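Local coordinates for extracellular solute-binding protein (Bordetella parapertussis, PDB 3PU5) that probably binds a small solute such as a polyamine outside the cytoplasm for uptake, as periplasmic solute-binding proteins of this family do, at residues A[69-72]-A[73-77]; A[199-203]-A[204-208]; A[222-225]-A[226-229]. All coordinates share one frame; numbering follows the deposited sequence.

Contact 1: residues A[69-72]-A[73-77]; sequences DMYR and LIRAK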
ATOM      1  N   ASP A  69       1.387  10.589  -6.964  1.00 14.94           N
ATOM      2  CA  ASP A  69       2.378  11.468  -7.557  1.00 15.95           C
ATOM      3  C   ASP A  69       3.171  10.768  -8.649  1.00 15.75           C
ATOM      4  O   ASP A  69       3.536  11.398  -9.647  1.00 15.86           O
ATOM      5  CB  ASP A  69       3.280  12.042  -6.474  1.00 15.36           C
ATOM      6  CG  ASP A  69       2.541  13.015  -5.596  1.00 18.21           C
ATOM      7  OD1 ASP A  69       2.209  14.114  -6.093  1.00 17.09           O
ATOM      8  OD2 ASP A  69       2.257  12.663  -4.430  1.00 17.94           O
HETATM    9  N   MSE A  70       3.407   9.466  -8.485  1.00 12.93           N
HETATM   10  CA  MSE A  70       4.063   8.701  -9.542  1.00 13.09           C
HETATM   11  C   MSE A  70       3.229   8.732 -10.814  1.00 13.16           C
HETATM   12  O   MSE A  70       3.771   8.761 -11.922  1.00 12.15           O
HETATM   13  CB  MSE A  70       4.329   7.250  -9.132  1.00 12.35           C
HETATM   14  CG  MSE A  70       5.188   6.485 -10.148  1.00 11.01           C
HETATM   15 SE   MSE A  70       7.032   7.175 -10.187  1.00 24.93          SE
HETATM   16  CE  MSE A  70       7.556   6.669  -8.362  1.00 11.03           C
ATOM     17  N   TYR A  71       1.910   8.718 -10.658  1.00 14.32           N
ATOM     18  CA  TYR A  71       1.039   8.773 -11.820  1.00 16.08           C
ATOM     19  C   TYR A  71       1.256  10.084 -12.574  1.00 15.79           C
ATOM     20  O   TYR A  71       1.042  10.151 -13.771  1.00 18.04           O
ATOM     21  CB  TYR A  71      -0.430   8.603 -11.427  1.00 18.83           C
ATOM     22  CG  TYR A  71      -1.278   8.035 -12.549  1.00 20.04           C
ATOM     23  CD1 TYR A  71      -2.107   8.857 -13.312  1.00 24.57           C
ATOM     24  CD2 TYR A  71      -1.235   6.680 -12.857  1.00 21.60           C
ATOM     25  CE1 TYR A  71      -2.879   8.340 -14.346  1.00 20.41           C
ATOM     26  CE2 TYR A  71      -2.000   6.153 -13.885  1.00 27.09           C
ATOM     27  CZ  TYR A  71      -2.820   6.990 -14.627  1.00 29.82           C
ATOM     28  OH  TYR A  71      -3.582   6.468 -15.656  1.00 36.44           O
ATOM     29  N   ARG A  72       1.703  11.122 -11.872  1.00 16.90           N
ATOM     30  CA  ARG A  72       2.028  12.390 -12.527  1.00 18.77           C
ATOM     31  C   ARG A  72       3.172  12.204 -13.527  1.00 17.10           C
ATOM     32  O   ARG A  72       3.133  12.721 -14.649  1.00 17.61           O
ATOM     33  CB  ARG A  72       2.415  13.458 -11.492  1.00 20.12           C
ATOM     34  CG  ARG A  72       1.301  13.849 -10.543  1.00 20.01           C
ATOM     35  CD  ARG A  72       1.848  14.620  -9.341  1.00 22.34           C
ATOM     36  NE  ARG A  72       2.370  15.932  -9.712  1.00 21.85           N
ATOM     37  CZ  ARG A  72       2.982  16.756  -8.868  1.00 25.90           C
ATOM     38  NH1 ARG A  72       3.155  16.403  -7.600  1.00 23.21           N
ATOM     39  NH2 ARG A  72       3.421  17.939  -9.288  1.00 25.20           N
ATOM     40  N   LEU A  73       4.192  11.470 -13.100  1.00 14.02           N
ATOM     41  CA  LEU A  73       5.376  11.245 -13.909  1.00 15.14           C
ATOM     42  C   LEU A  73       5.070  10.320 -15.074  1.00 14.64           C
ATOM     43  O   LEU A  73       5.680  10.415 -16.134  1.00 16.42           O
ATOM     44  CB  LEU A  73       6.480  10.637 -13.056  1.00 14.21           C
ATOM     45  CG  LEU A  73       7.052  11.610 -12.045  1.00 15.27           C
ATOM     46  CD1 LEU A  73       8.391  11.091 -11.551  1.00 14.36           C
ATOM     47  CD2 LEU A  73       7.209  12.950 -12.720  1.00 16.46           C
ATOM     48  N   ILE A  74       4.131   9.409 -14.858  1.00 16.11           N
ATOM     49  CA  ILE A  74       3.636   8.561 -15.935  1.00 17.99           C
ATOM     50  C   ILE A  74       2.993   9.405 -17.022  1.00 18.45           C
ATOM     51  O   ILE A  74       3.289   9.242 -18.204  1.00 19.89           O
ATOM     52  CB  ILE A  74       2.590   7.567 -15.424  1.00 20.14           C
ATOM     53  CG1 ILE A  74       3.280   6.415 -14.707  1.00 17.76           C
ATOM     54  CG2 ILE A  74       1.775   7.007 -16.589  1.00 21.01           C
ATOM     55  CD1 ILE A  74       4.104   5.572 -15.642  1.00 17.46           C
ATOM     56  N   ARG A  75       2.102  10.300 -16.608  1.00 17.67           N
ATOM     57  CA  ARG A  75       1.380  11.165 -17.530  1.00 21.50           C
ATOM     58  C   ARG A  75       2.312  12.122 -18.277  1.00 21.57           C
ATOM     59  O   ARG A  75       2.018  12.526 -19.403  1.00 19.07           O
ATOM     60  CB  ARG A  75       0.310  11.960 -16.776  1.00 23.12           C
ATOM     61  CG  ARG A  75      -0.784  11.090 -16.173  1.00 27.17           C
ATOM     62  CD  ARG A  75      -1.507  10.303 -17.251  1.00 33.36           C
ATOM     63  NE  ARG A  75      -2.123  11.189 -18.238  1.00 39.83           N
ATOM     64  CZ  ARG A  75      -2.942  10.782 -19.205  1.00 47.16           C
ATOM     65  NH1 ARG A  75      -3.255   9.491 -19.315  1.00 48.70           N
ATOM     66  NH2 ARG A  75      -3.453  11.666 -20.057  1.00 43.58           N
ATOM     67  N   ALA A  76       3.433  12.479 -17.649  1.00 18.62           N
ATOM     68  CA  ALA A  76       4.384  13.411 -18.252  1.00 15.15           C
ATOM     69  C   ALA A  76       5.582  12.727 -18.930  1.00 15.87           C
ATOM     70  O   ALA A  76       6.543  13.394 -19.309  1.00 15.59           O
ATOM     71  CB  ALA A  76       4.859  14.422 -17.218  1.00 16.25           C
ATOM     72  N   LYS A  77       5.521  11.404 -19.067  1.00 14.12           N
ATOM     73  CA  LYS A  77       6.544  10.634 -19.786  1.00 17.43           C
ATOM     74  C   LYS A  77       7.959  10.789 -19.208  1.00 16.99           C
ATOM     75  O   LYS A  77       8.940  10.930 -19.958  1.00 16.28           O
ATOM     76  CB  LYS A  77       6.559  11.005 -21.275  1.00 17.69           C
ATOM     77  CG  LYS A  77       5.184  11.245 -21.888  1.00 17.77           C
ATOM     78  CD  LYS A  77       4.300  10.001 -21.866  1.00 21.14           C
ATOM     79  CE  LYS A  77       2.953  10.286 -22.548  1.00 25.42           C
ATOM     80  NZ  LYS A  77       2.023   9.115 -22.537  1.00 23.81           N
TER
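Met70 O takes two backbone donors from the following turn: Ile74 N, 3.0 Å from Met70 O, gives the sound bond, while Leu73 N adds a weak one. One residue on, Arg75 N reaches Tyr71 O at 3.0 Å with an N-H...O angle of 161°. Beside this bond the two side chains run together. Tyr71 CG stands anti to its backbone N (chi1 -154°), which lays the ring alongside the bent arginine chain; Arg75 CD comes within 3.8 Å of Tyr71 CE1, and ring and guanidinium planes differ by 18°. Tyr71 also packs on helix 305-322. On the inward side, selenium SE of selenomethionine Met70 lies 4.4 Å from Leu73 CD1, and both side chains rest on Phe65 of strand 62-65. A bend at chi3 carries the Arg72 guanidinium back to Asp69. Its NH1 meets Asp69 OD1 at 2.9 Å from the anti side of the carboxylate, an i to i+3 salt bridge nearly in the guanidinium plane. Past the weak bond of Ala76 N to Arg72 O the helix stops: Lys77 N bonds to Ile74 O at 3.2 Å and Lys78 N to Leu73 O, with positive-phi Lys77 the C-prime residue of a Schellman motif.

Contact 2: residues A[199-203]-A[204-208]; sequences VVLLT and SGEGA
Leu201 O, near the end of helix 197-204, is met by Gly207 N at 2.9 Å in a nearly straight N-H...O line of 168°, although the donor stands well above the carbonyl plane. Ser204 OG lies 3.0 Å from both Val200 O and Leu201 O. The OG sits between the backbone N and the carbonyl carbon (chi1 71°), folded back over the last turn. Ser204 N closes the regular pattern on Val200 O at 2.9 Å. Gly205 then leaves the helix with phi 90°, the positive-phi glycine that commonly ends an alpha helix, and its N bonds to Leu202 O from above the carbonyl plane; Arg118 NH2 is a second donor to that oxygen. Within the helix, Thr203 OG1 doubles the bond of its own N to Val199 O. Van der Waals contacts flank this turn, leucine methyls meeting oxygens. Leu201 CD2 touches Glu206 OE1 at 3.7 Å as the extended glutamate passes across the leucine, and both lean on Phe189 of strand 188-192. On the inner side Leu202 CD2 lies 3.5 Å from Ala208 O, where the chain heads into strand 209-213.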
ATOM      1  N   VAL A 199      -5.106   0.425  15.530  1.00  9.52           N
ATOM      2  CA  VAL A 199      -4.469  -0.273  16.640  1.00 10.11           C
ATOM      3  C   VAL A 199      -4.788   0.406  17.983  1.00 12.20           C
ATOM      4  O   VAL A 199      -5.197  -0.258  18.946  1.00 13.02           O
ATOM      5  CB  VAL A 199      -2.954  -0.441  16.400  1.00 10.11           C
ATOM      6  CG1 VAL A 199      -2.203  -0.649  17.713  1.00 12.78           C
ATOM      7  CG2 VAL A 199      -2.711  -1.604  15.445  1.00  9.15           C
ATOM      8  N   VAL A 200      -4.641   1.728  18.030  1.00 10.46           N
ATOM      9  CA  VAL A 200      -4.937   2.492  19.246  1.00 11.88           C
ATOM     10  C   VAL A 200      -6.401   2.351  19.669  1.00 12.72           C
ATOM     11  O   VAL A 200      -6.699   2.094  20.841  1.00 12.75           O
ATOM     12  CB  VAL A 200      -4.613   3.980  19.062  1.00 11.51           C
ATOM     13  CG1 VAL A 200      -5.194   4.800  20.211  1.00 13.69           C
ATOM     14  CG2 VAL A 200      -3.103   4.181  18.963  1.00 16.25           C
ATOM     15  N   LEU A 201      -7.316   2.522  18.721  1.00 11.33           N
ATOM     16  CA  LEU A 201      -8.743   2.394  19.023  1.00 11.10           C
ATOM     17  C   LEU A 201      -9.057   1.001  19.573  1.00 11.65           C
ATOM     18  O   LEU A 201      -9.796   0.864  20.553  1.00 11.90           O
ATOM     19  CB  LEU A 201      -9.592   2.689  17.783  1.00 10.75           C
ATOM     20  CG  LEU A 201      -9.583   4.135  17.276  1.00 12.14           C
ATOM     21  CD1 LEU A 201     -10.199   4.243  15.874  1.00  9.87           C
ATOM     22  CD2 LEU A 201     -10.289   5.053  18.258  1.00 14.93           C
ATOM     23  N   LEU A 202      -8.491  -0.027  18.946  1.00  9.46           N
ATOM     24  CA  LEU A 202      -8.705  -1.406  19.388  1.00 12.73           C
ATOM     25  C   LEU A 202      -8.077  -1.679  20.754  1.00 11.80           C
ATOM     26  O   LEU A 202      -8.734  -2.235  21.629  1.00 12.42           O
ATOM     27  CB  LEU A 202      -8.173  -2.415  18.358  1.00 10.54           C
ATOM     28  CG  LEU A 202      -8.978  -2.465  17.054  1.00 11.12           C
ATOM     29  CD1 LEU A 202      -8.275  -3.326  16.018  1.00  9.90           C
ATOM     30  CD2 LEU A 202     -10.413  -2.941  17.292  1.00 10.05           C
ATOM     31  N   THR A 203      -6.812  -1.291  20.923  1.00 12.63           N
ATOM     32  CA  THR A 203      -6.075  -1.595  22.160  1.00 15.40           C
ATOM     33  C   THR A 203      -6.513  -0.763  23.367  1.00 15.65           C
ATOM     34  O   THR A 203      -6.335  -1.181  24.511  1.00 16.53           O
ATOM     35  CB  THR A 203      -4.548  -1.463  21.986  1.00 13.21           C
ATOM     36  OG1 THR A 203      -4.216  -0.120  21.628  1.00 13.72           O
ATOM     37  CG2 THR A 203      -4.043  -2.412  20.918  1.00 12.79           C
ATOM     38  N   SER A 204      -7.094   0.405  23.107  1.00 13.71           N
ATOM     39  CA  SER A 204      -7.605   1.258  24.168  1.00 12.41           C
ATOM     40  C   SER A 204      -8.917   0.710  24.690  1.00 16.78           C
ATOM     41  O   SER A 204      -9.358   1.065  25.784  1.00 16.68           O
ATOM     42  CB  SER A 204      -7.821   2.684  23.657  1.00 14.86           C
ATOM     43  OG  SER A 204      -8.919   2.759  22.760  1.00 14.50           O
ATOM     44  N   GLY A 205      -9.537  -0.154  23.890  1.00 16.94           N
ATOM     45  CA  GLY A 205     -10.848  -0.687  24.197  1.00 16.32           C
ATOM     46  C   GLY A 205     -11.985   0.154  23.644  1.00 16.60           C
ATOM     47  O   GLY A 205     -13.145  -0.238  23.746  1.00 19.42           O
ATOM     48  N   GLU A 206     -11.674   1.317  23.071  1.00 16.41           N
ATOM     49  CA  GLU A 206     -12.735   2.188  22.564  1.00 19.43           C
ATOM     50  C   GLU A 206     -13.452   1.565  21.361  1.00 20.31           C
ATOM     51  O   GLU A 206     -14.679   1.637  21.245  1.00 18.68           O
ATOM     52  CB  GLU A 206     -12.232   3.607  22.233  1.00 22.30           C
ATOM     53  CG  GLU A 206     -13.393   4.587  21.996  1.00 24.62           C
ATOM     54  CD  GLU A 206     -12.973   6.042  21.759  1.00 30.37           C
ATOM     55  OE1 GLU A 206     -11.819   6.303  21.349  1.00 30.85           O
ATOM     56  OE2 GLU A 206     -13.827   6.935  21.966  1.00 35.37           O
ATOM     57  N   GLY A 207     -12.688   0.936  20.478  1.00 15.47           N
ATOM     58  CA  GLY A 207     -13.259   0.337  19.289  1.00 12.88           C
ATOM     59  C   GLY A 207     -13.232  -1.179  19.358  1.00 15.80           C
ATOM     60  O   GLY A 207     -12.389  -1.758  20.050  1.00 15.35           O
ATOM     61  N   ALA A 208     -14.161  -1.824  18.654  1.00 12.00           N
ATOM     62  CA  ALA A 208     -14.234  -3.283  18.660  1.00 12.00           C
ATOM     63  C   ALA A 208     -13.774  -3.869  17.330  1.00 10.44           C
ATOM     64  O   ALA A 208     -13.220  -4.962  17.291  1.00  8.82           O
ATOM     65  CB  ALA A 208     -15.655  -3.749  18.986  1.00 11.50           C
TER

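Contact 3: residues A[222-225]-A[226-229]; sequences DSTK and GMVK
Thr224 and Met227 meet with no ring or planar side chain between them, so the flat groups here are peptide units: as modelled, and too closely to be sound, methyl CG2 of Thr224 approaches the unit joining Gly226 to Met227 from its N-H side, displaced somewhat to one face. The turn that brings them together is a Schellman motif ending helix 214-223. Lys225 takes positive phi (51°) and two bonds run back into the last helical turn, one of them the weak, long Lys225 N to Asp222 O at 3.5 Å. Gly226 follows with positive phi as well, and this second reversal leads the chain from the helix end toward strand 229-231, where the Lys229 backbone pairs with Tyr117. Helix and strand are thus joined by a tight connection near the protein surface. Asp222, in the last turn of the helix, is held in a salt bridge to Arg293. Thr224 points its side chain at the returning chain and crosses that of Met227, a selenomethionine, at about a right angle. Met227 CG is anti to the backbone N (chi1 -155°), and a bend at chi3 turns the terminal methyl back toward the threonine. The fit cannot be taken literally: Thr224 CG2 is modelled 2.9 Å from Met227 N, Thr224 OG1 equally near Met227 CE, and chi1 of Thr224 (-135°) is off the usual staggered positions, so the placing of its branches is doubtful. Nearer the backbone the spacing is ordinary, with Thr224 CB 4.0 Å from Met227 CB.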
ATOM      1  N   ASP A 222       1.298  -9.185  18.287  1.00 16.85           N
ATOM      2  CA  ASP A 222       2.469  -9.838  18.871  1.00 20.17           C
ATOM      3  C   ASP A 222       2.836  -9.236  20.230  1.00 20.37           C
ATOM      4  O   ASP A 222       3.155  -9.958  21.171  1.00 22.47           O
ATOM      5  CB  ASP A 222       3.677  -9.742  17.933  1.00 18.59           C
ATOM      6  CG  ASP A 222       3.531 -10.611  16.680  1.00 18.90           C
ATOM      7  OD1 ASP A 222       2.572 -11.409  16.593  1.00 18.38           O
ATOM      8  OD2 ASP A 222       4.388 -10.495  15.782  1.00 20.04           O
ATOM      9  N   SER A 223       2.795  -7.913  20.320  1.00 17.71           N
ATOM     10  CA  SER A 223       3.254  -7.227  21.517  1.00 21.45           C
ATOM     11  C   SER A 223       2.222  -7.349  22.621  1.00 21.32           C
ATOM     12  O   SER A 223       2.484  -7.059  23.783  1.00 21.33           O
ATOM     13  CB  SER A 223       3.477  -5.754  21.211  1.00 19.33           C
ATOM     14  OG  SER A 223       2.232  -5.110  21.046  1.00 26.88           O
ATOM     15  N   THR A 224       1.040  -7.806  22.237  1.00 20.92           N
ATOM     16  CA  THR A 224      -0.122  -7.743  23.088  1.00 19.01           C
ATOM     17  C   THR A 224      -0.616  -9.164  23.359  1.00 19.25           C
ATOM     18  O   THR A 224      -1.640  -9.380  23.985  1.00 15.48           O
ATOM     19  CB  THR A 224      -1.186  -6.881  22.392  1.00 21.95           C
ATOM     20  OG1 THR A 224      -1.775  -5.969  23.324  1.00 26.66           O
ATOM     21  CG2 THR A 224      -2.230  -7.725  21.707  1.00 15.20           C
ATOM     22  N   LYS A 225       0.149 -10.135  22.879  1.00 19.30           N
ATOM     23  CA  LYS A 225      -0.186 -11.541  23.065  1.00 22.97           C
ATOM     24  C   LYS A 225      -1.624 -11.880  22.650  1.00 19.33           C
ATOM     25  O   LYS A 225      -2.338 -12.600  23.352  1.00 18.15           O
ATOM     26  CB  LYS A 225       0.133 -11.989  24.500  1.00 23.94           C
ATOM     27  CG  LYS A 225       1.649 -12.102  24.759  1.00 27.80           C
ATOM     28  CD  LYS A 225       1.992 -12.533  26.189  1.00 37.51           C
ATOM     29  CE  LYS A 225       1.493 -13.947  26.504  1.00 47.36           C
ATOM     30  NZ  LYS A 225       2.179 -15.018  25.719  1.00 46.85           N
ATOM     31  N   GLY A 226      -2.032 -11.345  21.498  1.00 19.52           N
ATOM     32  CA  GLY A 226      -3.276 -11.735  20.852  1.00 18.05           C
ATOM     33  C   GLY A 226      -4.509 -10.894  21.139  1.00 17.87           C
ATOM     34  O   GLY A 226      -5.617 -11.285  20.776  1.00 18.99           O
HETATM   35  N   MSE A 227      -4.340  -9.734  21.768  1.00 16.62           N
HETATM   36  CA  MSE A 227      -5.499  -8.925  22.156  1.00 17.81           C
HETATM   37  C   MSE A 227      -6.229  -8.349  20.932  1.00 16.15           C
HETATM   38  O   MSE A 227      -7.436  -8.066  20.976  1.00 12.52           O
HETATM   39  CB  MSE A 227      -5.057  -7.802  23.090  1.00 17.99           C
HETATM   40  CG  MSE A 227      -6.130  -7.262  24.010  1.00 25.35           C
HETATM   41 SE   MSE A 227      -5.517  -5.590  24.850  1.00 48.08          SE
HETATM   42  CE  MSE A 227      -3.776  -6.136  25.458  1.00 21.06           C
ATOM     43  N   VAL A 228      -5.486  -8.164  19.845  1.00 13.51           N
ATOM     44  CA  VAL A 228      -6.090  -7.748  18.583  1.00 12.80           C
ATOM     45  C   VAL A 228      -5.704  -8.739  17.496  1.00 15.51           C
ATOM     46  O   VAL A 228      -4.654  -9.382  17.583  1.00 14.28           O
ATOM     47  CB  VAL A 228      -5.649  -6.334  18.162  1.00 11.75           C
ATOM     48  CG1 VAL A 228      -6.094  -5.318  19.191  1.00 13.92           C
ATOM     49  CG2 VAL A 228      -4.141  -6.285  17.963  1.00 14.64           C
ATOM     50  N   LYS A 229      -6.563  -8.880  16.492  1.00 12.00           N
ATOM     51  CA  LYS A 229      -6.285  -9.780  15.388  1.00 12.55           C
ATOM     52  C   LYS A 229      -6.730  -9.136  14.085  1.00 13.16           C
ATOM     53  O   LYS A 229      -7.509  -8.171  14.089  1.00 11.52           O
ATOM     54  CB  LYS A 229      -6.976 -11.131  15.589  1.00 14.76           C
ATOM     55  CG  LYS A 229      -6.266 -12.038  16.584  1.00 19.60           C
ATOM     56  CD  LYS A 229      -6.662 -13.489  16.377  1.00 26.37           C
ATOM     57  CE  LYS A 229      -5.833 -14.427  17.245  1.00 34.51           C
ATOM     58  NZ  LYS A 229      -5.963 -14.120  18.696  1.00 34.26           N
TER

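All three contacts lie where a helix gives way to the next part of the chain. Contact 1 is remote from the others: its centre is 38 Å from that of contact 2 and 40 Å from that of contact 3, on the opposite side of the chain's centre, consistent with the two lobes of a solute-binding fold. Contacts 2 and 3 are neighbours, their centres 12 Å apart. Val228 joins them: its CG1 lies 3.7 Å from Leu202 CB and 4.0 Å from Thr203 CG2, so the chain leaving helix 214-223 packs against the end of helix 197-204. Arg118 serves both, bonding Leu202 O and touching Met227.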